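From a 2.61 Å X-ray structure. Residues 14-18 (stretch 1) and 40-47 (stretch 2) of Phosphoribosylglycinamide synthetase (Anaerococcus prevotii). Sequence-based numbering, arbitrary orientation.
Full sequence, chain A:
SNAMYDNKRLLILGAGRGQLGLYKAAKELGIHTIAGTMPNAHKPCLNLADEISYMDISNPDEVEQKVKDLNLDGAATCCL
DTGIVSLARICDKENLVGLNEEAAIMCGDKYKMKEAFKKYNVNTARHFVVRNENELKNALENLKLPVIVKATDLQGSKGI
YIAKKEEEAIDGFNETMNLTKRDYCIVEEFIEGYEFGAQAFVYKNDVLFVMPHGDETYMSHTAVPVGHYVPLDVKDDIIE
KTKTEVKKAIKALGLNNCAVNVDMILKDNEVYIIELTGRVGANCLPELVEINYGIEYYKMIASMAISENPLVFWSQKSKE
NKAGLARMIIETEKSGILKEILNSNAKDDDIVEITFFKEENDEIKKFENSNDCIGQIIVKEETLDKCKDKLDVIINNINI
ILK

Stretch 1 (14-18) GAGRG
Stretch 2 (40-47) NAHKPCLN

Stretch 1 is irregular backbone. Gly 14 has phi/psi 107/146, where a CB would jam against the preceding carbonyl O, so glycine is required there. Ala 15 follows at -147/48, Gly 16 at -82/166, Arg 17 at -50/-37 and Gly 18 at -76/11. Stretch 2 begins extended, with Asn 40 at -104/110, Ala 41 at -137/-175 and His 42 at -70/126. His 42 is the N-cap residue of a helix that starts at Lys 43 (-63/-52) and proceeds through Pro 44 (-55/-31), Cys 45 (-68/-45) and Leu 46 (-68/-28), with Asn 47 at -81/-19. Its first turn is closed by Leu 46 N to His 42 O (3.2 Å) and Asn 47 N to Lys 43 O (2.7 Å). Pro 44, which has no amide hydrogen, fits the first turn, where a backbone NH would have no carbonyl within the helix to bond.

The register is set where Gly 16 CA and His 42 CA lie 4.9 Å apart. A single hydrogen bond crosses the interface, from His 42 N to Ala 15 O (2.9 Å, N-H...O angle 148°).

Around it lies an apolar cluster. Ala 15 is buried and its CB points toward stretch 2, lying 4.1 Å from Ala 41 CB, 4.1 Å from Cys 45 CB and 4.3 Å from Leu 46 CD2. Leu 46 (chi1 m, chi2 t) leaves sideways, but its end comes nearer. Buried Cys 45 (chi1 m) brings SG within 3.3 Å of Gly 16 O.

The CA-to-CB bond of His 42 (chi1 t, -151°; chi2 -123°) points toward stretch 1, its CB 3.6 Å from Gly 16 C. Arg 17 CA sits 3.4 Å from the His 42 ring centroid, 6° off the normal, a CH-pi contact over the face; Arg 17 CB approaches His 42 NE2 at 3.2 Å. The arginine chain (chi1 p, chi2 and chi3 t, chi4 -173°) then leads away. Together the stretches bury 263 Å², both sides summed.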

ATOM      1  N   GLY A  14       6.357  -3.310 -13.088  1.00 81.98           N
ATOM      2  CA  GLY A  14       6.101  -1.894 -12.914  1.00 81.65           C
ATOM      3  C   GLY A  14       7.403  -1.146 -12.837  1.00 89.76           C
ATOM      4  O   GLY A  14       8.380  -1.696 -12.332  1.00 90.32           O
ATOM      5  N   ALA A  15       7.443   0.111 -13.355  1.00 88.75           N
ATOM      6  CA  ALA A  15       8.647   0.945 -13.272  1.00 87.23           C
ATOM      7  C   ALA A  15       8.310   2.417 -13.139  1.00 88.78           C
ATOM      8  O   ALA A  15       8.956   3.235 -13.773  1.00 90.82           O
ATOM      9  CB  ALA A  15       9.550   0.705 -14.461  1.00 89.16           C
ATOM     10  N   GLY A  16       7.402   2.747 -12.219  1.00 84.64           N
ATOM     11  CA  GLY A  16       7.057   4.128 -11.874  1.00 85.78           C
ATOM     12  C   GLY A  16       8.011   4.797 -10.881  1.00 93.66           C
ATOM     13  O   GLY A  16       8.818   4.131 -10.236  1.00 88.30           O
ATOM     14  N   ARG A  17       7.932   6.141 -10.730  1.00100.74           N
ATOM     15  CA  ARG A  17       8.796   6.880  -9.755  1.00103.54           C
ATOM     16  C   ARG A  17       8.743   6.237  -8.351  1.00106.15           C
ATOM     17  O   ARG A  17       9.780   6.062  -7.712  1.00106.65           O
ATOM     18  CB  ARG A  17       8.459   8.399  -9.682  1.00105.95           C
ATOM     19  CG  ARG A  17       7.334   8.800  -8.717  1.00118.10           C
ATOM     20  CD  ARG A  17       6.757  10.186  -9.014  1.00126.46           C
ATOM     21  NE  ARG A  17       5.527  10.425  -8.244  1.00141.81           N
ATOM     22  CZ  ARG A  17       4.723  11.483  -8.375  1.00162.02           C
ATOM     23  NH1 ARG A  17       5.004  12.443  -9.256  1.00148.27           N
ATOM     24  NH2 ARG A  17       3.631  11.591  -7.623  1.00148.79           N
ATOM     25  N   GLY A  18       7.578   5.752  -7.962  1.00101.29           N
ATOM     26  CA  GLY A  18       7.418   5.081  -6.677  1.00 99.15           C
ATOM     27  C   GLY A  18       7.959   3.673  -6.593  1.00 99.85           C
ATOM     28  O   GLY A  18       7.670   2.987  -5.617  1.00 98.63           O
ATOM     29  N   ASN A  40       6.128   4.209 -21.878  1.00139.75           N
ATOM     30  CA  ASN A  40       6.545   5.395 -21.130  1.00140.23           C
ATOM     31  C   ASN A  40       6.467   5.126 -19.616  1.00144.69           C
ATOM     32  O   ASN A  40       5.373   4.951 -19.056  1.00144.17           O
ATOM     33  CB  ASN A  40       5.677   6.599 -21.554  1.00142.65           C
ATOM     34  CG  ASN A  40       5.475   6.740 -23.066  1.00149.70           C
ATOM     35  OD1 ASN A  40       4.345   6.934 -23.537  1.00145.99           O
ATOM     36  ND2 ASN A  40       6.545   6.641 -23.873  1.00128.88           N
ATOM     37  N   ALA A  41       7.652   5.045 -18.973  1.00140.99           N
ATOM     38  CA  ALA A  41       7.803   4.771 -17.533  1.00137.97           C
ATOM     39  C   ALA A  41       8.871   5.689 -16.925  1.00142.57           C
ATOM     40  O   ALA A  41       9.399   6.559 -17.625  1.00144.93           O
ATOM     41  CB  ALA A  41       8.187   3.318 -17.335  1.00137.08           C
ATOM     42  N   HIS A  42       9.205   5.496 -15.641  1.00136.53           N
ATOM     43  CA  HIS A  42      10.198   6.343 -14.979  1.00136.90           C
ATOM     44  C   HIS A  42      11.617   6.083 -15.513  1.00139.87           C
ATOM     45  O   HIS A  42      12.054   4.938 -15.500  1.00138.31           O
ATOM     46  CB  HIS A  42      10.157   6.110 -13.477  1.00136.34           C
ATOM     47  CG  HIS A  42      10.570   7.299 -12.685  1.00141.47           C
ATOM     48  ND1 HIS A  42      11.610   7.235 -11.778  1.00143.50           N
ATOM     49  CD2 HIS A  42      10.037   8.538 -12.656  1.00145.19           C
ATOM     50  CE1 HIS A  42      11.681   8.438 -11.229  1.00144.28           C
ATOM     51  NE2 HIS A  42      10.757   9.255 -11.734  1.00145.75           N
ATOM     52  N   LYS A  43      12.329   7.143 -15.969  1.00136.65           N
ATOM     53  CA  LYS A  43      13.680   7.045 -16.548  1.00136.93           C
ATOM     54  C   LYS A  43      14.734   6.524 -15.518  1.00138.04           C
ATOM     55  O   LYS A  43      15.374   5.512 -15.823  1.00137.20           O
ATOM     56  CB  LYS A  43      14.112   8.388 -17.172  1.00142.32           C
ATOM     57  CG  LYS A  43      13.309   8.764 -18.434  1.00156.16           C
ATOM     58  CD  LYS A  43      13.581  10.208 -18.906  1.00165.60           C
ATOM     59  CE  LYS A  43      12.396  10.906 -19.549  1.00173.32           C
ATOM     60  NZ  LYS A  43      12.203  10.529 -20.972  1.00183.14           N
ATOM     61  N   PRO A  44      14.885   7.099 -14.289  1.00132.93           N
ATOM     62  CA  PRO A  44      15.850   6.534 -13.310  1.00131.54           C
ATOM     63  C   PRO A  44      15.657   5.032 -12.993  1.00132.60           C
ATOM     64  O   PRO A  44      16.654   4.358 -12.723  1.00132.62           O
ATOM     65  CB  PRO A  44      15.621   7.375 -12.054  1.00132.86           C
ATOM     66  CG  PRO A  44      15.060   8.634 -12.533  1.00139.09           C
ATOM     67  CD  PRO A  44      14.257   8.326 -13.764  1.00134.85           C
ATOM     68  N   CYS A  45      14.402   4.497 -13.039  1.00126.07           N
ATOM     69  CA  CYS A  45      14.144   3.053 -12.869  1.00123.43           C
ATOM     70  C   CYS A  45      14.727   2.314 -14.081  1.00130.62           C
ATOM     71  O   CYS A  45      15.413   1.304 -13.915  1.00129.35           O
ATOM     72  CB  CYS A  45      12.650   2.753 -12.710  1.00121.20           C
ATOM     73  SG  CYS A  45      11.890   3.395 -11.184  1.00122.88           S
ATOM     74  N   LEU A  46      14.471   2.853 -15.307  1.00131.17           N
ATOM     75  CA  LEU A  46      14.961   2.292 -16.580  1.00133.02           C
ATOM     76  C   LEU A  46      16.479   2.417 -16.694  1.00135.81           C
ATOM     77  O   LEU A  46      17.107   1.600 -17.372  1.00136.98           O
ATOM     78  CB  LEU A  46      14.301   2.975 -17.804  1.00134.89           C
ATOM     79  CG  LEU A  46      12.765   2.900 -17.930  1.00138.97           C
ATOM     80  CD1 LEU A  46      12.307   3.423 -19.288  1.00143.82           C
ATOM     81  CD2 LEU A  46      12.241   1.497 -17.679  1.00137.94           C
ATOM     82  N   ASN A  47      17.065   3.432 -16.049  1.00129.45           N
ATOM     83  CA  ASN A  47      18.511   3.601 -16.055  1.00130.12           C
ATOM     84  C   ASN A  47      19.144   2.674 -14.996  1.00129.26           C
ATOM     85  O   ASN A  47      20.326   2.356 -15.107  1.00130.95           O
ATOM     86  CB  ASN A  47      18.883   5.069 -15.871  1.00133.69           C
ATOM     87  CG  ASN A  47      18.481   5.904 -17.089  1.00145.59           C
ATOM     88  OD1 ASN A  47      18.803   5.570 -18.245  1.00120.25           O
ATOM     89  ND2 ASN A  47      17.762   7.007 -16.875  1.00140.37           N
TER